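Local coordinates for protein LAE5 (Uncultured bacterium, PDB 5JD3) that probably hydrolyses ester bonds as a serine esterase of the GDSL lipase/acylhydrolase family, at residues T87-A92 against R128-E133; V107-G112 against M153-P158; D115-F120 against D167-R172; E134-L139 against M180-E185. One frame throughout, in Å; residues are numbered along the deposited sequence.

Overall arrangement
The four contacts follow a three-layer fold of the GDSL hydrolase kind, with a parallel sheet flanked by helices. Contact 2 pairs the neighbouring strands 106-110 and 152-156 about 4 Å from the centre of the chain, measured centre to centre. Contact 4 lies over one face of that sheet, its centre about 10 Å from that of contact 2, and Tyr-135 OH probably hydrogen-bonds Ile-111 O at 2.6 Å. Contact 1 shares helix 132-146 with contact 4, and the Arg-89 to Glu-134 salt bridge links them. Contact 3 shares helix 168-187 with contact 4; its Trp-117 touches the probable catalytic triad of Ser-36, His-216 and Asp-213.

Contact 1: T87-A92 against R128-E133; sequences TVRDLA and RHVCPE
Arg-89 and Val-130 carry most of this contact, at the start of helix 88-100 and in the segment that leads into helix 132-146. The polar part belongs to the guanidinium. Its NH1 donates to Arg-128 O at 3.2 Å, near the guanidinium plane but well above the plane of the carbonyl. NH2 adds a weak, longer bond to His-129 O at 3.5 Å, while its salt-bridge partner is Glu-134. Two successive backbone carbonyls and a carboxylate thus share one planar cation, which arginine suits by offering several N-H groups around its edge.

The apolar part centres on the beta-branched Val-130. Its CG2, set opposite the carbonyl carbon and beside the backbone N, lies over one face of the guanidinium, 3.9 Å from Arg-89 NH2, and also reaches Thr-87 CB at 4.0 Å. The other methyl, Val-130 CG1, meets Val-88 CG1 at 4.2 Å.

Within 87-92, Thr-87 and Asp-90 form a capping box: Thr-87 N donates to Asp-90 OD2 at 3.0 Å, and Thr-87 OG1 weakly accepts from Arg-89 N. The chemistry implies that charge, backbone carbonyls and a valine methyl together fix how the guanidinium is turned.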
# COMPACT_ATOMS: atom_id res chain seq x y z
N THR A 87 6.23 -9.62 3.18
CA THR A 87 6.86 -9.33 1.90
C THR A 87 5.89 -9.73 0.80
O THR A 87 4.78 -10.20 1.09
CB THR A 87 8.19 -10.07 1.73
OG1 THR A 87 7.96 -11.48 1.71
CG2 THR A 87 9.15 -9.73 2.87
N VAL A 88 6.29 -9.57 -0.46
CA VAL A 88 5.44 -9.98 -1.57
C VAL A 88 5.35 -11.51 -1.60
O VAL A 88 4.42 -12.08 -2.15
CB VAL A 88 5.96 -9.44 -2.92
CG1 VAL A 88 7.21 -10.19 -3.36
CG2 VAL A 88 4.87 -9.53 -3.98
N ARG A 89 6.34 -12.15 -0.97
CA ARG A 89 6.35 -13.60 -0.82
C ARG A 89 5.22 -14.06 0.09
O ARG A 89 4.55 -15.06 -0.19
CB ARG A 89 7.70 -14.06 -0.27
CG ARG A 89 7.87 -15.57 -0.17
CD ARG A 89 9.18 -15.93 0.51
NE ARG A 89 10.34 -15.68 -0.35
CZ ARG A 89 11.49 -15.16 0.08
NH1 ARG A 89 11.64 -14.83 1.35
NH2 ARG A 89 12.49 -14.97 -0.77
N ASP A 90 5.00 -13.32 1.17
CA ASP A 90 3.94 -13.63 2.12
C ASP A 90 2.56 -13.35 1.52
O ASP A 90 1.60 -14.07 1.81
CB ASP A 90 4.12 -12.82 3.41
CG ASP A 90 5.43 -13.11 4.10
OD1 ASP A 90 5.89 -14.27 4.04
OD2 ASP A 90 6.00 -12.18 4.71
N LEU A 91 2.47 -12.31 0.70
CA LEU A 91 1.22 -11.94 0.06
C LEU A 91 0.71 -13.03 -0.87
O LEU A 91 -0.48 -13.35 -0.87
CB LEU A 91 1.39 -10.63 -0.72
CG LEU A 91 0.86 -9.35 -0.07
CD1 LEU A 91 1.45 -9.17 1.32
CD2 LEU A 91 1.16 -8.15 -0.95
N ALA A 92 1.62 -13.60 -1.66
CA ALA A 92 1.26 -14.62 -2.63
C ALA A 92 0.73 -15.88 -1.96
O ALA A 92 -0.11 -16.59 -2.52
CB ALA A 92 2.46 -14.96 -3.50
N ARG A 128 16.53 -14.98 3.59
CA ARG A 128 15.31 -14.24 3.89
C ARG A 128 15.00 -13.17 2.84
O ARG A 128 13.84 -12.83 2.61
CB ARG A 128 15.44 -13.60 5.28
CG ARG A 128 14.50 -12.44 5.56
CD ARG A 128 14.66 -11.94 6.98
NE ARG A 128 14.10 -12.87 7.96
CZ ARG A 128 12.82 -12.89 8.31
NH1 ARG A 128 11.96 -12.03 7.77
NH2 ARG A 128 12.39 -13.77 9.20
N HIS A 129 16.04 -12.67 2.18
CA HIS A 129 15.92 -11.52 1.28
C HIS A 129 15.12 -11.81 0.01
O HIS A 129 15.26 -12.87 -0.61
CB HIS A 129 17.31 -11.01 0.90
CG HIS A 129 18.16 -10.66 2.08
ND1 HIS A 129 19.53 -10.59 2.01
CD2 HIS A 129 17.83 -10.35 3.36
CE1 HIS A 129 20.01 -10.26 3.20
NE2 HIS A 129 19.00 -10.11 4.03
N VAL A 130 14.29 -10.84 -0.38
CA VAL A 130 13.56 -10.91 -1.64
C VAL A 130 14.27 -10.07 -2.70
O VAL A 130 14.16 -8.84 -2.71
CB VAL A 130 12.11 -10.42 -1.48
CG1 VAL A 130 11.37 -10.50 -2.81
CG2 VAL A 130 11.39 -11.23 -0.42
N CYS A 131 14.99 -10.75 -3.59
CA CYS A 131 15.74 -10.09 -4.65
C CYS A 131 14.82 -9.34 -5.61
O CYS A 131 13.64 -9.66 -5.71
CB CYS A 131 16.58 -11.12 -5.41
SG CYS A 131 17.84 -11.94 -4.40
N PRO A 132 15.35 -8.32 -6.31
CA PRO A 132 14.57 -7.56 -7.29
C PRO A 132 13.85 -8.44 -8.31
O PRO A 132 12.73 -8.13 -8.71
CB PRO A 132 15.63 -6.69 -7.98
CG PRO A 132 16.67 -6.49 -6.94
CD PRO A 132 16.71 -7.77 -6.15
N GLU A 133 14.50 -9.53 -8.72
CA GLU A 133 13.93 -10.44 -9.70
C GLU A 133 12.69 -11.15 -9.15
O GLU A 133 11.66 -11.22 -9.82
CB GLU A 133 14.97 -11.47 -10.14
CG GLU A 133 14.43 -12.53 -11.09
CD GLU A 133 15.53 -13.43 -11.63
OE1 GLU A 133 16.69 -12.99 -11.67
OE2 GLU A 133 15.22 -14.58 -12.01

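Contact 2: V107-G112 against M153-P158; sequences VAMMIG and MILLTP
Met-109 lies side by side with Leu-155, both pointing the same way from the sheet, and its CE reaches Leu-155 CD2 at 3.6 Å. The Met-109 chain runs out straight and then turns at its last torsion (chi3 46°), which brings CE back toward the neighbouring strand and also within 3.8 Å of Met-153 CE, where the two methionines cross at a slant. Met-153 stays extended and runs alongside Val-107, its CE 3.9 Å from Val-107 CG1. These four residues share one face, which helices 88-100, 132-146 and 168-187 cover; flexible, unbranched methionines can adapt to the helices packed on this face.

On the face of Ala-108 and Ile-154, Met-110 and Leu-156 stand at about a right angle, with Met-110 CB and Leu-156 CB 3.7 Å apart. The small Ala-108 leaves room for Leu-156 CD1, which touches its CB at 4.0 Å. Beyond the strands, the Pro-158 ring, through CB and CG, rests against the backbone of Gly-112, whose positive phi is one that glycine tolerates readily.

The backbones are joined in parallel register. Val-107 O accepts from Ile-154 N, Ile-154 O from Met-109 N, and Met-109 O from Leu-156 N, each at 2.8 Å and nearly straight, with angles of 164° to 169° at the hydrogen. Three buried N-H to O pairs are thus satisfied here, and neighbouring strands take further backbone bonds, while the surrounding chemistry is almost wholly apolar, as befits central strands of a parallel sheet sandwiched between helices.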
# COMPACT_ATOMS: atom_id res chain seq x y z
N VAL A 107 -8.87 -3.83 -6.07
CA VAL A 107 -7.80 -4.27 -5.18
C VAL A 107 -6.67 -3.24 -5.16
O VAL A 107 -6.11 -2.90 -6.20
CB VAL A 107 -7.23 -5.63 -5.60
CG1 VAL A 107 -5.97 -5.95 -4.81
CG2 VAL A 107 -8.27 -6.73 -5.41
N ALA A 108 -6.36 -2.76 -3.96
CA ALA A 108 -5.21 -1.88 -3.78
C ALA A 108 -4.10 -2.64 -3.07
O ALA A 108 -4.33 -3.26 -2.03
CB ALA A 108 -5.61 -0.64 -3.00
N MET A 109 -2.90 -2.60 -3.63
CA MET A 109 -1.78 -3.32 -3.04
C MET A 109 -0.58 -2.42 -2.79
O MET A 109 -0.17 -1.65 -3.66
CB MET A 109 -1.37 -4.49 -3.93
CG MET A 109 -0.09 -5.18 -3.50
SD MET A 109 0.16 -6.77 -4.32
CE MET A 109 -0.21 -6.33 -6.01
N MET A 110 -0.04 -2.51 -1.58
CA MET A 110 1.17 -1.79 -1.22
C MET A 110 2.15 -2.73 -0.55
O MET A 110 1.95 -3.14 0.60
CB MET A 110 0.84 -0.61 -0.31
CG MET A 110 2.07 0.06 0.25
SD MET A 110 1.69 1.47 1.30
CE MET A 110 3.26 1.64 2.12
N ILE A 111 3.21 -3.08 -1.27
CA ILE A 111 4.18 -4.05 -0.77
C ILE A 111 5.57 -3.74 -1.32
O ILE A 111 5.71 -3.19 -2.41
CB ILE A 111 3.75 -5.49 -1.14
CG1 ILE A 111 4.46 -6.52 -0.25
CG2 ILE A 111 3.98 -5.77 -2.63
CD1 ILE A 111 3.98 -6.49 1.19
N GLY A 112 6.60 -4.08 -0.55
CA GLY A 112 7.96 -3.84 -0.98
C GLY A 112 8.88 -3.31 0.10
O GLY A 112 10.09 -3.50 0.04
N MET A 153 -7.35 -2.15 -10.48
CA MET A 153 -6.32 -2.54 -9.53
C MET A 153 -5.34 -1.40 -9.30
O MET A 153 -4.79 -0.83 -10.24
CB MET A 153 -5.57 -3.78 -10.02
CG MET A 153 -4.69 -4.42 -8.96
SD MET A 153 -4.34 -6.15 -9.30
CE MET A 153 -3.57 -6.65 -7.76
N ILE A 154 -5.12 -1.06 -8.03
CA ILE A 154 -4.26 0.05 -7.66
C ILE A 154 -2.97 -0.42 -7.00
O ILE A 154 -3.00 -1.19 -6.04
CB ILE A 154 -4.98 1.03 -6.70
CG1 ILE A 154 -6.28 1.54 -7.32
CG2 ILE A 154 -4.07 2.19 -6.34
CD1 ILE A 154 -7.52 0.81 -6.83
N LEU A 155 -1.84 0.04 -7.53
CA LEU A 155 -0.54 -0.30 -6.96
C LEU A 155 0.08 0.91 -6.27
O LEU A 155 0.36 1.93 -6.91
CB LEU A 155 0.40 -0.84 -8.03
CG LEU A 155 -0.08 -2.10 -8.76
CD1 LEU A 155 1.00 -2.63 -9.69
CD2 LEU A 155 -0.50 -3.15 -7.75
N LEU A 156 0.28 0.80 -4.96
CA LEU A 156 0.91 1.87 -4.19
C LEU A 156 2.38 1.55 -3.96
O LEU A 156 2.72 0.51 -3.39
CB LEU A 156 0.20 2.07 -2.85
CG LEU A 156 -1.24 2.60 -2.87
CD1 LEU A 156 -2.25 1.49 -3.13
CD2 LEU A 156 -1.56 3.32 -1.56
N THR A 157 3.25 2.44 -4.41
CA THR A 157 4.69 2.21 -4.35
C THR A 157 5.18 2.10 -2.91
O THR A 157 4.67 2.78 -2.01
CB THR A 157 5.48 3.33 -5.07
OG1 THR A 157 6.87 3.01 -5.10
CG2 THR A 157 5.29 4.67 -4.38
N PRO A 158 6.17 1.23 -2.67
CA PRO A 158 6.82 1.22 -1.36
C PRO A 158 7.60 2.51 -1.17
O PRO A 158 7.97 3.14 -2.16
CB PRO A 158 7.76 0.00 -1.44
CG PRO A 158 8.02 -0.16 -2.90
CD PRO A 158 6.74 0.22 -3.58

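Contact 3: D115-F120 against D167-R172; sequences DVWRQF and DAMRAR
Met-169 is the apolar centre, lying between Trp-117 and Phe-120. Its side chain leaves the helix on the side opposite the backbone N (chi1 175°) and stays extended, which carries CE over one face of the indole, 3.7 Å from the centroid of the five-membered ring, as a CH-pi contact. Closer to its own helix, Met-169 CB lies over the Phe-120 face, 3.9 Å from the ring centroid and only 11° off the normal. The sulfur meets both rings obliquely, a Met-aromatic contact with each; a long, polarisable thioether is well fitted to bridge two aromatics.

Outward from there, Phe-120 touches Ala-168 CB through CE1 at 3.7 Å, and its edge faces the aliphatic start of Arg-172. Val-116 CG1 packs on Arg-172 CG, also at 3.7 Å, so the arginine contributes its methylenes before its charge.

At the polar edge, Gln-119 OE1 accepts from Arg-172 NH2 at 2.9 Å, in the carbonyl plane on a lone pair, with a weaker bond from Arg-172 NE. The amide and guanidinium planes stand nearly perpendicular. Gln-119 NE2 donates to Asp-115 O at 3.0 Å and to the Tyr-176 hydroxyl, so both ends of the amide are in use. Asp-167 caps the second helix, its OD2 accepting from Met-169 N and Arg-170 N.

The segments run roughly antiparallel, at 152°. Trp-117 touches the probable Ser-His-Asp triad, so this helix pair probably lies beside the active site of the GDSL hydrolase fold.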
# COMPACT_ATOMS: atom_id res chain seq x y z
N ASP A 115 10.41 -6.10 1.95
CA ASP A 115 11.22 -6.77 0.94
C ASP A 115 12.59 -6.10 0.83
O ASP A 115 13.61 -6.77 0.66
CB ASP A 115 10.52 -6.76 -0.42
CG ASP A 115 9.12 -7.33 -0.35
OD1 ASP A 115 8.87 -8.38 -0.98
OD2 ASP A 115 8.26 -6.74 0.34
N VAL A 116 12.59 -4.78 0.95
CA VAL A 116 13.82 -4.00 0.88
C VAL A 116 14.49 -3.90 2.25
O VAL A 116 15.71 -4.01 2.36
CB VAL A 116 13.55 -2.57 0.35
CG1 VAL A 116 14.80 -1.71 0.43
CG2 VAL A 116 13.03 -2.63 -1.08
N TRP A 117 13.68 -3.70 3.28
CA TRP A 117 14.18 -3.41 4.63
C TRP A 117 15.05 -4.52 5.21
O TRP A 117 16.04 -4.25 5.88
CB TRP A 117 13.01 -3.13 5.57
CG TRP A 117 13.35 -2.21 6.70
CD1 TRP A 117 14.59 -1.74 7.03
CD2 TRP A 117 12.44 -1.64 7.65
NE1 TRP A 117 14.50 -0.92 8.12
CE2 TRP A 117 13.20 -0.84 8.52
CE3 TRP A 117 11.06 -1.74 7.84
CZ2 TRP A 117 12.62 -0.13 9.58
CZ3 TRP A 117 10.49 -1.03 8.89
CH2 TRP A 117 11.26 -0.24 9.74
N ARG A 118 14.67 -5.77 4.95
CA ARG A 118 15.38 -6.91 5.53
C ARG A 118 16.80 -7.04 4.99
O ARG A 118 17.67 -7.62 5.65
CB ARG A 118 14.61 -8.21 5.26
CG ARG A 118 13.24 -8.28 5.92
CD ARG A 118 13.32 -8.29 7.44
NE ARG A 118 13.39 -6.94 8.01
CZ ARG A 118 12.32 -6.18 8.26
NH1 ARG A 118 12.48 -4.97 8.78
NH2 ARG A 118 11.11 -6.63 8.00
N GLN A 119 17.04 -6.49 3.81
CA GLN A 119 18.37 -6.53 3.21
C GLN A 119 19.34 -5.59 3.93
O GLN A 119 20.54 -5.61 3.67
CB GLN A 119 18.30 -6.17 1.72
CG GLN A 119 17.33 -7.03 0.93
CD GLN A 119 17.25 -6.62 -0.53
OE1 GLN A 119 18.27 -6.31 -1.16
NE2 GLN A 119 16.04 -6.62 -1.08
N PHE A 120 18.81 -4.77 4.83
CA PHE A 120 19.63 -3.77 5.51
C PHE A 120 19.68 -3.93 7.03
O PHE A 120 20.72 -3.66 7.64
CB PHE A 120 19.14 -2.37 5.15
CG PHE A 120 19.35 -2.01 3.71
CD1 PHE A 120 20.58 -1.55 3.27
CD2 PHE A 120 18.32 -2.13 2.79
CE1 PHE A 120 20.78 -1.22 1.94
CE2 PHE A 120 18.51 -1.80 1.46
CZ PHE A 120 19.74 -1.35 1.03
N ASP A 167 21.27 7.39 -0.37
CA ASP A 167 21.26 6.49 0.76
C ASP A 167 20.98 5.08 0.25
O ASP A 167 20.08 4.88 -0.57
CB ASP A 167 20.20 6.90 1.79
CG ASP A 167 20.09 5.93 2.95
OD1 ASP A 167 20.77 6.15 3.98
OD2 ASP A 167 19.33 4.94 2.84
N ALA A 168 21.77 4.11 0.72
CA ALA A 168 21.73 2.74 0.22
C ALA A 168 20.32 2.15 0.21
O ALA A 168 19.94 1.46 -0.73
CB ALA A 168 22.66 1.86 1.03
N MET A 169 19.55 2.42 1.26
CA MET A 169 18.21 1.87 1.37
C MET A 169 17.19 2.67 0.56
O MET A 169 16.27 2.10 -0.03
CB MET A 169 17.78 1.80 2.84
CG MET A 169 16.34 1.34 3.03
SD MET A 169 16.00 0.62 4.64
CE MET A 169 14.21 0.61 4.62
N ARG A 170 17.35 3.99 0.53
CA ARG A 170 16.47 4.84 -0.26
C ARG A 170 16.64 4.54 -1.75
O ARG A 170 15.65 4.43 -2.48
CB ARG A 170 16.74 6.32 0.01
CG ARG A 170 16.03 7.27 -0.94
CD ARG A 170 14.51 7.09 -0.88
NE ARG A 170 13.85 7.62 -2.07
CZ ARG A 170 13.33 8.84 -2.17
NH1 ARG A 170 12.74 9.22 -3.29
NH2 ARG A 170 13.40 9.68 -1.14
N ALA A 171 17.88 4.41 -2.18
CA ALA A 171 18.18 4.09 -3.57
C ALA A 171 17.67 2.69 -3.93
O ALA A 171 17.21 2.46 -5.04
CB ALA A 171 19.67 4.19 -3.83
N ARG A 172 17.77 1.78 -2.97
CA ARG A 172 17.27 0.42 -3.14
C ARG A 172 15.75 0.42 -3.19
O ARG A 172 15.14 -0.32 -3.97
CB ARG A 172 17.77 -0.49 -2.02
CG ARG A 172 17.44 -1.97 -2.19
CD ARG A 172 18.27 -2.59 -3.31
NE ARG A 172 18.25 -4.05 -3.25
CZ ARG A 172 18.87 -4.84 -4.12
NH1 ARG A 172 19.56 -4.31 -5.12
NH2 ARG A 172 18.81 -6.15 -3.99

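Contact 4: E134-L139 against M180-E185; sequences EYEKTL and MRRVAE
Leu-139 overlaps Met-180 at about a right angle, its CD2 resting 3.7 Å from Met-180 CG. This is the meeting of two neighbouring helices on one face of the parallel sheet in the three-layer alpha/beta/alpha fold of the GDSL hydrolases; the segments run nearly parallel, at 25°, with axes 10.0 Å apart. The branched leucine fills the groove between helices, and the same CD2 lies 4.3 Å from Val-183 CG2. Met-180 also reaches down to Leu-155 of the sheet, a place that suits a long flexible side chain. Tyr-135 brings its ring end to within 4.3 Å of Met-180 CB at OH, while that hydroxyl bonds to Ile-111 O and the ring meets Tyr-176.

At the outer side of the pair the chemistry turns charged. Glu-136 stretches out fully extended to Arg-182, its carboxylate plane turned 52° from the guanidinium. The pair is a long salt bridge of charges alone, since OE2 stands over one guanidinium face and no N-H points at it; such a link probably adds modest attraction. Glu-136 has a further weak, long ion pair with Arg-186. Glu-136 OE2 stands 3.6 Å from Arg-182 NE.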
# COMPACT_ATOMS: atom_id res chain seq x y z
N GLU A 134 12.80 -11.68 -7.93
CA GLU A 134 11.67 -12.36 -7.30
C GLU A 134 10.53 -11.39 -7.03
O GLU A 134 9.36 -11.73 -7.21
CB GLU A 134 12.11 -13.03 -5.99
CG GLU A 134 10.97 -13.72 -5.25
CD GLU A 134 11.41 -14.34 -3.94
OE1 GLU A 134 12.61 -14.22 -3.59
OE2 GLU A 134 10.56 -14.95 -3.26
N TYR A 135 10.88 -10.18 -6.60
CA TYR A 135 9.89 -9.14 -6.32
C TYR A 135 9.06 -8.82 -7.56
O TYR A 135 7.84 -8.78 -7.49
CB TYR A 135 10.58 -7.88 -5.80
CG TYR A 135 9.63 -6.75 -5.48
CD1 TYR A 135 8.94 -6.71 -4.28
CD2 TYR A 135 9.43 -5.71 -6.38
CE1 TYR A 135 8.07 -5.68 -3.98
CE2 TYR A 135 8.56 -4.67 -6.09
CZ TYR A 135 7.89 -4.66 -4.89
OH TYR A 135 7.02 -3.63 -4.60
N GLU A 136 9.74 -8.60 -8.68
CA GLU A 136 9.05 -8.30 -9.93
C GLU A 136 8.18 -9.46 -10.39
O GLU A 136 6.99 -9.29 -10.65
CB GLU A 136 10.06 -7.96 -11.04
CG GLU A 136 9.43 -7.85 -12.42
CD GLU A 136 10.43 -7.44 -13.49
OE1 GLU A 136 11.63 -7.76 -13.34
OE2 GLU A 136 10.01 -6.82 -14.48
N LYS A 137 8.78 -10.64 -10.47
CA LYS A 137 8.10 -11.84 -10.95
C LYS A 137 6.85 -12.15 -10.13
O LYS A 137 5.79 -12.46 -10.69
CB LYS A 137 9.05 -13.04 -10.91
CG LYS A 137 8.51 -14.29 -11.58
CD LYS A 137 9.26 -14.59 -12.87
CE LYS A 137 8.91 -15.97 -13.41
NZ LYS A 137 9.64 -16.27 -14.68
N THR A 138 6.96 -12.05 -8.81
CA THR A 138 5.84 -12.34 -7.92
C THR A 138 4.77 -11.27 -8.01
O THR A 138 3.58 -11.57 -8.07
CB THR A 138 6.31 -12.48 -6.46
OG1 THR A 138 7.40 -13.41 -6.39
CG2 THR A 138 5.17 -12.97 -5.58
N LEU A 139 5.19 -10.01 -8.00
CA LEU A 139 4.27 -8.88 -8.07
C LEU A 139 3.50 -8.87 -9.38
O LEU A 139 2.29 -8.65 -9.41
CB LEU A 139 5.03 -7.56 -7.90
CG LEU A 139 4.21 -6.27 -7.83
CD1 LEU A 139 3.37 -6.24 -6.57
CD2 LEU A 139 5.13 -5.06 -7.89
N MET A 180 7.71 -1.72 -9.57
CA MET A 180 6.27 -1.76 -9.40
C MET A 180 5.60 -0.90 -10.48
O MET A 180 4.47 -1.17 -10.89
CB MET A 180 5.86 -1.28 -8.01
CG MET A 180 4.38 -1.47 -7.72
SD MET A 180 3.84 -0.71 -6.17
CE MET A 180 2.97 -2.07 -5.41
N ARG A 181 6.31 0.12 -10.93
CA ARG A 181 5.81 1.01 -11.97
C ARG A 181 5.66 0.30 -13.30
O ARG A 181 4.65 0.45 -13.99
CB ARG A 181 6.72 2.23 -12.14
CG ARG A 181 6.59 3.29 -11.05
CD ARG A 181 7.45 4.50 -11.37
NE ARG A 181 7.58 5.41 -10.23
CZ ARG A 181 6.84 6.49 -10.05
NH1 ARG A 181 7.04 7.26 -8.98
NH2 ARG A 181 5.90 6.82 -10.93
N ARG A 182 6.67 -0.49 -13.67
CA ARG A 182 6.66 -1.18 -14.95
C ARG A 182 5.70 -2.37 -14.95
O ARG A 182 5.36 -2.90 -16.00
CB ARG A 182 8.07 -1.64 -15.34
CG ARG A 182 8.67 -2.69 -14.43
CD ARG A 182 10.06 -3.09 -14.90
NE ARG A 182 10.03 -3.65 -16.25
CZ ARG A 182 11.12 -3.95 -16.95
NH1 ARG A 182 12.33 -3.74 -16.43
NH2 ARG A 182 11.01 -4.46 -18.17
N VAL A 183 5.27 -2.78 -13.76
CA VAL A 183 4.25 -3.81 -13.64
C VAL A 183 2.87 -3.18 -13.81
O VAL A 183 2.00 -3.74 -14.48
CB VAL A 183 4.32 -4.54 -12.28
CG1 VAL A 183 3.13 -5.47 -12.10
CG2 VAL A 183 5.62 -5.32 -12.17
N ALA A 184 2.68 -2.01 -13.22
CA ALA A 184 1.42 -1.28 -13.33
C ALA A 184 1.16 -0.88 -14.78
O ALA A 184 0.04 -1.04 -15.28
CB ALA A 184 1.44 -0.04 -12.44
N GLU A 185 2.19 -0.37 -15.45
CA GLU A 185 2.08 0.04 -16.84
C GLU A 185 1.75 -1.16 -17.73
O GLU A 185 0.99 -1.04 -18.69
CB GLU A 185 3.39 0.70 -17.30
CG GLU A 185 3.38 1.25 -18.73
CD GLU A 185 3.65 0.19 -19.79
OE1 GLU A 185 4.28 -0.84 -19.46
OE2 GLU A 185 3.23 0.38 -20.95